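Local atomic coordinates of sister chromatid cohesion protein (Chaetomium thermophilum, PDB entry 5T8V), a protein that probably loads the cohesin ring onto chromatin, acting as a Scc2/Nipped-B family cohesin loader, here represented by its C-terminal HEAT-repeat part. Residues V946-R957 against M1012-A1020; L965-F973 against W1024-A1032. One frame throughout, in Å; residues are numbered along the deposited sequence.

Contact 1 (V946-R957 against M1012-A1020); sequences VISSLKGIQKTR and MVDIVVPFA
Ile953 and Val1016 bring their backbones to 7.5 Å between CA atoms where helix 946-957 runs beside helix 1012-1016, the two axes inclined at 24° and 10.4 Å apart at their closest. The interface is apolar, as befits facing sides whose touching residues are mostly buried. At one end Val946 CG1 touches the sulfur of Met1012, whose unbranched chain extends along the interface. Leu950 CD2 meets Ile1015 CD1 at 3.9 Å, their side chains crossing at about a right angle. Ile953 is beta-branched and uses both branches: CD1 goes to Val1016 CG2, while CG2, lying anti to the backbone N, packs on Ile1015 CG2 at 3.7 Å and on Phe1019 CE2 at 3.6 Å. Phe1019 follows in the 3-10 turn and reaches across to helix 946-957, its ring edge against Arg957 CB, with CZ at 3.7 Å. The Arg957 chain, extended from CG to NE, carries its guanidinium outward, where a charged group is tolerated, with Pro1018 CB near its edge. Replacing Phe1019 with an alanine would probably leave Ile953 CG2 and Arg957 CB without their aromatic partner and open a gap between helix 946-957 and the 3-10 turn. Helix 969-986 adds Tyr976 against Ile953 and Val980 against Met1012, while helix 1026-1042 packs on Val1013 and Val1016, as in the stacked helices of a HEAT-repeat array.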
loop_
_atom_site.group_PDB
_atom_site.type_symbol
_atom_site.label_atom_id
_atom_site.label_comp_id
_atom_site.label_asym_id
_atom_site.label_seq_id
_atom_site.Cartn_x
_atom_site.Cartn_y
_atom_site.Cartn_z
ATOM N N VAL A 946 -7.015 15.655 -66.151
ATOM C CA VAL A 946 -7.925 14.515 -66.242
ATOM C C VAL A 946 -8.019 14.027 -67.683
ATOM O O VAL A 946 -7.932 12.824 -67.960
ATOM C CB VAL A 946 -9.310 14.893 -65.684
ATOM C CG1 VAL A 946 -10.274 13.713 -65.770
ATOM C CG2 VAL A 946 -9.195 15.384 -64.244
ATOM N N ILE A 947 -8.196 14.957 -68.624
ATOM C CA ILE A 947 -8.381 14.584 -70.025
ATOM C C ILE A 947 -7.132 13.895 -70.557
ATOM O O ILE A 947 -7.213 12.866 -71.238
ATOM C CB ILE A 947 -8.747 15.822 -70.864
ATOM C CG1 ILE A 947 -10.131 16.339 -70.456
ATOM C CG2 ILE A 947 -8.734 15.489 -72.359
ATOM C CD1 ILE A 947 -10.478 17.703 -71.025
ATOM N N SER A 948 -5.956 14.453 -70.264
ATOM C CA SER A 948 -4.719 13.829 -70.719
ATOM C C SER A 948 -4.573 12.428 -70.140
ATOM O O SER A 948 -4.159 11.498 -70.842
ATOM C CB SER A 948 -3.518 14.698 -70.343
ATOM O OG SER A 948 -3.451 14.911 -68.944
ATOM N N SER A 949 -4.921 12.253 -68.863
ATOM C CA SER A 949 -4.827 10.932 -68.250
ATOM C C SER A 949 -5.761 9.939 -68.935
ATOM O O SER A 949 -5.361 8.815 -69.262
ATOM C CB SER A 949 -5.137 11.029 -66.758
ATOM O OG SER A 949 -4.189 11.848 -66.096
ATOM N N LEU A 950 -7.013 10.340 -69.166
ATOM C CA LEU A 950 -7.969 9.451 -69.822
ATOM C C LEU A 950 -7.508 9.091 -71.230
ATOM O O LEU A 950 -7.497 7.912 -71.616
ATOM C CB LEU A 950 -9.348 10.113 -69.852
ATOM C CG LEU A 950 -9.998 10.321 -68.483
ATOM C CD1 LEU A 950 -11.156 11.303 -68.570
ATOM C CD2 LEU A 950 -10.469 8.992 -67.912
ATOM N N LYS A 951 -7.133 10.102 -72.019
ATOM C CA LYS A 951 -6.546 9.849 -73.330
ATOM C C LYS A 951 -5.445 8.805 -73.224
ATOM O O LYS A 951 -5.412 7.837 -73.990
ATOM C CB LYS A 951 -5.998 11.151 -73.923
ATOM C CG LYS A 951 -7.064 12.158 -74.345
ATOM C CD LYS A 951 -7.731 11.755 -75.651
ATOM C CE LYS A 951 -8.984 12.575 -75.916
ATOM N NZ LYS A 951 -9.811 12.002 -77.016
ATOM N N GLY A 952 -4.542 8.976 -72.257
ATOM C CA GLY A 952 -3.510 7.976 -72.042
ATOM C C GLY A 952 -4.081 6.593 -71.795
ATOM O O GLY A 952 -3.535 5.592 -72.267
ATOM N N ILE A 953 -5.191 6.516 -71.057
ATOM C CA ILE A 953 -5.800 5.221 -70.754
ATOM C C ILE A 953 -6.261 4.541 -72.038
ATOM O O ILE A 953 -5.864 3.407 -72.345
ATOM C CB ILE A 953 -6.959 5.391 -69.755
ATOM C CG1 ILE A 953 -6.411 5.813 -68.390
ATOM C CG2 ILE A 953 -7.764 4.096 -69.628
ATOM C CD1 ILE A 953 -7.476 6.170 -67.368
ATOM N N GLN A 954 -7.117 5.216 -72.808
ATOM C CA GLN A 954 -7.605 4.583 -74.031
ATOM C C GLN A 954 -6.487 4.349 -75.043
ATOM O O GLN A 954 -6.602 3.441 -75.875
ATOM C CB GLN A 954 -8.748 5.393 -74.655
ATOM C CG GLN A 954 -8.571 6.902 -74.729
ATOM C CD GLN A 954 -9.887 7.609 -75.006
ATOM O OE1 GLN A 954 -10.948 6.986 -75.030
ATOM N NE2 GLN A 954 -9.824 8.916 -75.209
ATOM N N LYS A 955 -5.399 5.121 -74.973
ATOM C CA LYS A 955 -4.201 4.765 -75.729
ATOM C C LYS A 955 -3.620 3.450 -75.227
ATOM O O LYS A 955 -3.106 2.647 -76.015
ATOM C CB LYS A 955 -3.153 5.877 -75.634
ATOM C CG LYS A 955 -3.496 7.185 -76.357
ATOM C CD LYS A 955 -3.916 6.966 -77.801
ATOM C CE LYS A 955 -5.437 6.954 -77.935
ATOM N NZ LYS A 955 -5.881 6.581 -79.305
ATOM N N THR A 956 -3.696 3.210 -73.915
ATOM C CA THR A 956 -3.253 1.929 -73.374
ATOM C C THR A 956 -4.094 0.786 -73.924
ATOM O O THR A 956 -3.561 -0.268 -74.283
ATOM C CB THR A 956 -3.311 1.944 -71.844
ATOM O OG1 THR A 956 -2.620 3.095 -71.342
ATOM C CG2 THR A 956 -2.670 0.689 -71.274
ATOM N N ARG A 957 -5.415 0.971 -73.992
ATOM C CA ARG A 957 -6.264 -0.044 -74.609
ATOM C C ARG A 957 -5.855 -0.290 -76.060
ATOM O O ARG A 957 -5.585 -1.434 -76.465
ATOM C CB ARG A 957 -7.730 0.385 -74.520
ATOM C CG ARG A 957 -8.640 -0.265 -75.547
ATOM C CD ARG A 957 -10.073 -0.371 -75.054
ATOM N NE ARG A 957 -10.941 -0.965 -76.071
ATOM C CZ ARG A 957 -12.086 -1.593 -75.820
ATOM N NH1 ARG A 957 -12.524 -1.733 -74.575
ATOM N NH2 ARG A 957 -12.794 -2.093 -76.825
ATOM N N MET A 1012 -15.247 8.867 -66.572
ATOM C CA MET A 1012 -14.084 8.213 -65.984
ATOM C C MET A 1012 -14.370 6.740 -65.713
ATOM O O MET A 1012 -13.606 5.857 -66.129
ATOM C CB MET A 1012 -13.682 8.941 -64.699
ATOM C CG MET A 1012 -13.369 10.420 -64.915
ATOM S SD MET A 1012 -12.806 11.297 -63.442
ATOM C CE MET A 1012 -14.325 11.433 -62.510
ATOM N N VAL A 1013 -15.481 6.454 -65.031
ATOM C CA VAL A 1013 -15.839 5.067 -64.742
ATOM C C VAL A 1013 -15.929 4.262 -66.032
ATOM O O VAL A 1013 -15.366 3.167 -66.145
ATOM C CB VAL A 1013 -17.157 5.011 -63.948
ATOM C CG1 VAL A 1013 -17.622 3.565 -63.769
ATOM C CG2 VAL A 1013 -16.989 5.684 -62.592
ATOM N N ASP A 1014 -16.637 4.799 -67.029
ATOM C CA ASP A 1014 -16.843 4.076 -68.280
ATOM C C ASP A 1014 -15.531 3.808 -69.004
ATOM O O ASP A 1014 -15.408 2.798 -69.709
ATOM C CB ASP A 1014 -17.791 4.858 -69.189
ATOM C CG ASP A 1014 -19.235 4.779 -68.732
ATOM O OD1 ASP A 1014 -19.468 4.491 -67.539
ATOM O OD2 ASP A 1014 -20.137 5.008 -69.567
ATOM N N ILE A 1015 -14.544 4.693 -68.856
ATOM C CA ILE A 1015 -13.272 4.476 -69.534
ATOM C C ILE A 1015 -12.392 3.493 -68.765
ATOM O O ILE A 1015 -11.610 2.753 -69.376
ATOM C CB ILE A 1015 -12.551 5.819 -69.756
ATOM C CG1 ILE A 1015 -13.355 6.688 -70.729
ATOM C CG2 ILE A 1015 -11.133 5.595 -70.301
ATOM C CD1 ILE A 1015 -12.823 8.097 -70.898
ATOM N N VAL A 1016 -12.498 3.449 -67.437
ATOM C CA VAL A 1016 -11.545 2.672 -66.644
ATOM C C VAL A 1016 -12.048 1.259 -66.362
ATOM O O VAL A 1016 -11.265 0.306 -66.375
ATOM C CB VAL A 1016 -11.219 3.418 -65.336
ATOM C CG1 VAL A 1016 -10.235 2.612 -64.490
ATOM C CG2 VAL A 1016 -10.646 4.792 -65.640
ATOM N N VAL A 1017 -13.343 1.086 -66.109
ATOM C CA VAL A 1017 -13.850 -0.183 -65.584
ATOM C C VAL A 1017 -13.658 -1.339 -66.565
ATOM O O VAL A 1017 -13.577 -2.491 -66.114
ATOM C CB VAL A 1017 -15.327 -0.061 -65.169
ATOM C CG1 VAL A 1017 -16.233 0.164 -66.368
ATOM C CG2 VAL A 1017 -15.768 -1.298 -64.390
ATOM N N PRO A 1018 -13.581 -1.124 -67.884
ATOM C CA PRO A 1018 -13.336 -2.273 -68.774
ATOM C C PRO A 1018 -12.082 -3.058 -68.432
ATOM O O PRO A 1018 -11.957 -4.213 -68.860
ATOM C CB PRO A 1018 -13.227 -1.625 -70.160
ATOM C CG PRO A 1018 -14.043 -0.412 -70.059
ATOM C CD PRO A 1018 -13.823 0.101 -68.674
ATOM N N PHE A 1019 -11.151 -2.479 -67.679
ATOM C CA PHE A 1019 -9.910 -3.156 -67.329
ATOM C C PHE A 1019 -9.998 -3.917 -66.013
ATOM O O PHE A 1019 -9.005 -4.524 -65.599
ATOM C CB PHE A 1019 -8.764 -2.144 -67.261
ATOM C CG PHE A 1019 -8.553 -1.375 -68.536
ATOM C CD1 PHE A 1019 -9.035 -1.844 -69.747
ATOM C CD2 PHE A 1019 -7.869 -0.180 -68.518
ATOM C CE1 PHE A 1019 -8.834 -1.127 -70.911
ATOM C CE2 PHE A 1019 -7.665 0.541 -69.675
ATOM C CZ PHE A 1019 -8.146 0.069 -70.872
ATOM N N ALA A 1020 -11.152 -3.897 -65.349
ATOM C CA ALA A 1020 -11.351 -4.704 -64.154
ATOM C C ALA A 1020 -11.689 -6.153 -64.473
ATOM O O ALA A 1020 -11.791 -6.964 -63.547
ATOM C CB ALA A 1020 -12.465 -4.102 -63.295
#

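Contact 2 (L965-F973 against W1024-A1032); sequences LDQLKIRQF and WPLDVRKPA
The Phe973 ring meets segment 1024-1032 with its edge: Ala1032 CB lies in the ring plane, 3.8 Å from Phe973 CZ, and Val1028 O is also near that plane, 3.3 Å from Phe973 CE2. Pro1031 CG approaches the same ring obliquely, and Val1028 CG1 meets CE2 as well. The indole of Trp1024 is likewise touched at its edge, by Leu965 CD1 at 4.0 Å from Trp1024 CZ3. Within the HEAT-repeat array, two nearly parallel helices, 969-973 and 1026-1032, pack side by side, their axes 6° apart in direction and within 9.4 Å at their closest. A chi1 of 163° turns the Phe973 ring away from its own backbone N and across to the small Ala1032, whose methyl leaves room. Ile970 fills the space nearer the helix starts. Its CG2 sits 3.7 Å from Val1028 CG2 and packs on Asp1027 CB, while its CD1 faces Pro1025 CG. Proline suits this N-cap position, since the first turn asks no amide hydrogen of it. Asp966 plays the capping role for the other helix: OD1 accepts a bond from Lys969 N, 2.6 Å long and nearly straight at 166°, while OD2 forms a salt bridge with Lys969 NZ, which comes from above the carboxylate plane.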
loop_
_atom_site.group_PDB
_atom_site.type_symbol
_atom_site.label_atom_id
_atom_site.label_comp_id
_atom_site.label_asym_id
_atom_site.label_seq_id
_atom_site.Cartn_x
_atom_site.Cartn_y
_atom_site.Cartn_z
ATOM N N LEU A 965 0.834 -5.547 -74.076
ATOM C CA LEU A 965 1.423 -4.586 -73.150
ATOM C C LEU A 965 2.867 -4.950 -72.824
ATOM O O LEU A 965 3.520 -5.677 -73.580
ATOM C CB LEU A 965 0.586 -4.516 -71.869
ATOM C CG LEU A 965 -0.865 -4.071 -72.041
ATOM C CD1 LEU A 965 -1.661 -4.363 -70.779
ATOM C CD2 LEU A 965 -0.926 -2.588 -72.374
ATOM N N ASP A 966 3.374 -4.438 -71.706
ATOM C CA ASP A 966 4.695 -4.782 -71.197
ATOM C C ASP A 966 4.759 -4.293 -69.756
ATOM O O ASP A 966 3.837 -3.637 -69.264
ATOM C CB ASP A 966 5.816 -4.171 -72.043
ATOM C CG ASP A 966 5.650 -2.677 -72.245
ATOM O OD1 ASP A 966 4.890 -2.050 -71.480
ATOM O OD2 ASP A 966 6.285 -2.128 -73.170
ATOM N N GLN A 967 5.860 -4.621 -69.081
ATOM C CA GLN A 967 5.990 -4.257 -67.677
ATOM C C GLN A 967 6.047 -2.749 -67.460
ATOM O O GLN A 967 5.932 -2.303 -66.314
ATOM C CB GLN A 967 7.238 -4.912 -67.079
ATOM C CG GLN A 967 7.132 -5.192 -65.590
ATOM C CD GLN A 967 6.019 -6.172 -65.264
ATOM O OE1 GLN A 967 5.925 -7.243 -65.863
ATOM N NE2 GLN A 967 5.162 -5.803 -64.318
ATOM N N LEU A 968 6.212 -1.961 -68.521
ATOM C CA LEU A 968 6.286 -0.508 -68.418
ATOM C C LEU A 968 4.957 0.177 -68.698
ATOM O O LEU A 968 4.589 1.114 -67.986
ATOM C CB LEU A 968 7.350 0.032 -69.381
ATOM C CG LEU A 968 7.452 1.554 -69.518
ATOM C CD1 LEU A 968 7.616 2.223 -68.163
ATOM C CD2 LEU A 968 8.608 1.922 -70.434
ATOM N N LYS A 969 4.224 -0.265 -69.723
ATOM C CA LYS A 969 2.926 0.337 -70.010
ATOM C C LYS A 969 1.926 0.074 -68.890
ATOM O O LYS A 969 1.024 0.889 -68.665
ATOM C CB LYS A 969 2.385 -0.189 -71.342
ATOM C CG LYS A 969 3.163 0.286 -72.565
ATOM C CD LYS A 969 2.503 -0.167 -73.860
ATOM C CE LYS A 969 3.344 0.206 -75.075
ATOM N NZ LYS A 969 4.579 -0.621 -75.180
ATOM N N ILE A 970 2.070 -1.046 -68.178
ATOM C CA ILE A 970 1.166 -1.346 -67.072
ATOM C C ILE A 970 1.341 -0.331 -65.949
ATOM O O ILE A 970 0.366 0.077 -65.308
ATOM C CB ILE A 970 1.391 -2.787 -66.576
ATOM C CG1 ILE A 970 0.939 -3.785 -67.647
ATOM C CG2 ILE A 970 0.642 -3.032 -65.259
ATOM C CD1 ILE A 970 1.232 -5.241 -67.313
ATOM N N ARG A 971 2.581 0.082 -65.683
ATOM C CA ARG A 971 2.812 1.096 -64.659
ATOM C C ARG A 971 2.297 2.456 -65.116
ATOM O O ARG A 971 1.693 3.198 -64.329
ATOM C CB ARG A 971 4.300 1.156 -64.310
ATOM C CG ARG A 971 4.844 -0.164 -63.771
ATOM C CD ARG A 971 6.284 -0.056 -63.289
ATOM N NE ARG A 971 7.226 0.159 -64.384
ATOM C CZ ARG A 971 8.546 0.039 -64.271
ATOM N NH1 ARG A 971 9.092 -0.299 -63.109
ATOM N NH2 ARG A 971 9.324 0.254 -65.323
ATOM N N GLN A 972 2.517 2.796 -66.389
ATOM C CA GLN A 972 1.911 3.997 -66.952
ATOM C C GLN A 972 0.411 4.013 -66.697
ATOM O O GLN A 972 -0.143 5.012 -66.220
ATOM C CB GLN A 972 2.194 4.079 -68.453
ATOM C CG GLN A 972 3.657 4.234 -68.818
ATOM C CD GLN A 972 3.855 4.478 -70.302
ATOM O OE1 GLN A 972 2.977 5.022 -70.974
ATOM N NE2 GLN A 972 5.006 4.070 -70.823
ATOM N N PHE A 973 -0.267 2.906 -67.012
ATOM C CA PHE A 973 -1.701 2.830 -66.755
ATOM C C PHE A 973 -2.005 2.969 -65.271
ATOM O O PHE A 973 -2.992 3.607 -64.892
ATOM C CB PHE A 973 -2.278 1.517 -67.271
ATOM C CG PHE A 973 -3.625 1.208 -66.695
ATOM C CD1 PHE A 973 -4.749 1.871 -67.151
ATOM C CD2 PHE A 973 -3.764 0.282 -65.676
ATOM C CE1 PHE A 973 -5.987 1.610 -66.613
ATOM C CE2 PHE A 973 -5.006 0.012 -65.133
ATOM C CZ PHE A 973 -6.120 0.675 -65.605
ATOM N N TRP A 1024 -7.586 -9.238 -67.963
ATOM C CA TRP A 1024 -6.380 -8.445 -67.790
ATOM C C TRP A 1024 -5.524 -9.009 -66.666
ATOM O O TRP A 1024 -6.014 -9.753 -65.810
ATOM C CB TRP A 1024 -6.753 -6.997 -67.479
ATOM C CG TRP A 1024 -7.553 -6.343 -68.560
ATOM C CD1 TRP A 1024 -8.913 -6.309 -68.667
ATOM C CD2 TRP A 1024 -7.043 -5.627 -69.691
ATOM N NE1 TRP A 1024 -9.280 -5.616 -69.795
ATOM C CE2 TRP A 1024 -8.152 -5.188 -70.441
ATOM C CE3 TRP A 1024 -5.757 -5.316 -70.144
ATOM C CZ2 TRP A 1024 -8.014 -4.453 -71.615
ATOM C CZ3 TRP A 1024 -5.622 -4.588 -71.310
ATOM C CH2 TRP A 1024 -6.743 -4.164 -72.033
ATOM N N PRO A 1025 -4.230 -8.676 -66.636
ATOM C CA PRO A 1025 -3.388 -9.125 -65.520
ATOM C C PRO A 1025 -3.771 -8.451 -64.214
ATOM O O PRO A 1025 -4.645 -7.579 -64.192
ATOM C CB PRO A 1025 -1.972 -8.738 -65.965
ATOM C CG PRO A 1025 -2.169 -7.622 -66.925
ATOM C CD PRO A 1025 -3.463 -7.905 -67.630
ATOM N N LEU A 1026 -3.122 -8.843 -63.118
ATOM C CA LEU A 1026 -3.485 -8.305 -61.813
ATOM C C LEU A 1026 -2.966 -6.883 -61.630
ATOM O O LEU A 1026 -3.659 -6.037 -61.050
ATOM C CB LEU A 1026 -2.951 -9.220 -60.709
ATOM C CG LEU A 1026 -3.722 -9.242 -59.387
ATOM C CD1 LEU A 1026 -5.147 -9.737 -59.588
ATOM C CD2 LEU A 1026 -3.001 -10.116 -58.374
ATOM N N ASP A 1027 -1.758 -6.601 -62.125
ATOM C CA ASP A 1027 -1.204 -5.255 -62.026
ATOM C C ASP A 1027 -2.069 -4.223 -62.736
ATOM O O ASP A 1027 -1.913 -3.023 -62.485
ATOM C CB ASP A 1027 0.212 -5.224 -62.603
ATOM C CG ASP A 1027 1.200 -6.023 -61.775
ATOM O OD1 ASP A 1027 0.940 -6.233 -60.571
ATOM O OD2 ASP A 1027 2.242 -6.437 -62.330
ATOM N N VAL A 1028 -2.967 -4.657 -63.614
ATOM C CA VAL A 1028 -3.893 -3.764 -64.303
ATOM C C VAL A 1028 -5.250 -3.737 -63.613
ATOM O O VAL A 1028 -5.827 -2.670 -63.402
ATOM C CB VAL A 1028 -4.026 -4.181 -65.785
ATOM C CG1 VAL A 1028 -5.107 -3.366 -66.489
ATOM C CG2 VAL A 1028 -2.691 -4.016 -66.496
ATOM N N ARG A 1029 -5.777 -4.910 -63.256
ATOM C CA ARG A 1029 -7.069 -4.963 -62.584
ATOM C C ARG A 1029 -7.040 -4.222 -61.256
ATOM O O ARG A 1029 -8.062 -3.664 -60.838
ATOM C CB ARG A 1029 -7.489 -6.417 -62.363
ATOM C CG ARG A 1029 -7.815 -7.180 -63.636
ATOM C CD ARG A 1029 -8.230 -8.606 -63.321
ATOM N NE ARG A 1029 -9.507 -8.660 -62.613
ATOM C CZ ARG A 1029 -9.995 -9.748 -62.025
ATOM N NH1 ARG A 1029 -9.313 -10.887 -62.049
ATOM N NH2 ARG A 1029 -11.167 -9.699 -61.406
ATOM N N LYS A 1030 -5.886 -4.201 -60.573
ATOM C CA LYS A 1030 -5.833 -3.537 -59.270
ATOM C C LYS A 1030 -6.030 -2.033 -59.406
ATOM O O LYS A 1030 -7.034 -1.507 -58.894
ATOM C CB LYS A 1030 -4.528 -3.889 -58.549
ATOM C CG LYS A 1030 -4.353 -3.146 -57.230
ATOM C CD LYS A 1030 -3.014 -3.429 -56.578
ATOM C CE LYS A 1030 -2.808 -2.555 -55.349
ATOM N NZ LYS A 1030 -2.836 -1.100 -55.679
ATOM N N PRO A 1031 -5.145 -1.286 -60.071
ATOM C CA PRO A 1031 -5.320 0.175 -60.118
ATOM C C PRO A 1031 -6.589 0.613 -60.825
ATOM O O PRO A 1031 -7.056 1.735 -60.587
ATOM C CB PRO A 1031 -4.065 0.655 -60.859
ATOM C CG PRO A 1031 -3.631 -0.514 -61.664
ATOM C CD PRO A 1031 -3.974 -1.721 -60.854
ATOM N N ALA A 1032 -7.163 -0.230 -61.686
ATOM C CA ALA A 1032 -8.449 0.093 -62.297
ATOM C C ALA A 1032 -9.558 0.092 -61.253
ATOM O O ALA A 1032 -10.310 1.067 -61.122
ATOM C CB ALA A 1032 -8.762 -0.900 -63.416
#

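How the contacts relate
The centres of contact 1 and contact 2 lie about 12 Å apart, toward one end of the elongated, almost all-helical chain. Their segments alternate in sequence: 946-957, 965-973, 1012-1020, then 1024-1032, so each contact joins a segment to the next but one. Contact 1 pairs helix 940-960 with helix 1009-1016, and contact 2 pairs helix 969-986 with helix 1026-1042. Phe1019 connects the two pairs, its ring meeting those of Phe973 and Trp1024 with planes at about 70° and 60°. A probable hydrogen bond from Arg1029 NE to Ala1020 O adds a polar tie. Such continuous helix-on-helix packing is how HEAT-repeat proteins build an extended solenoid.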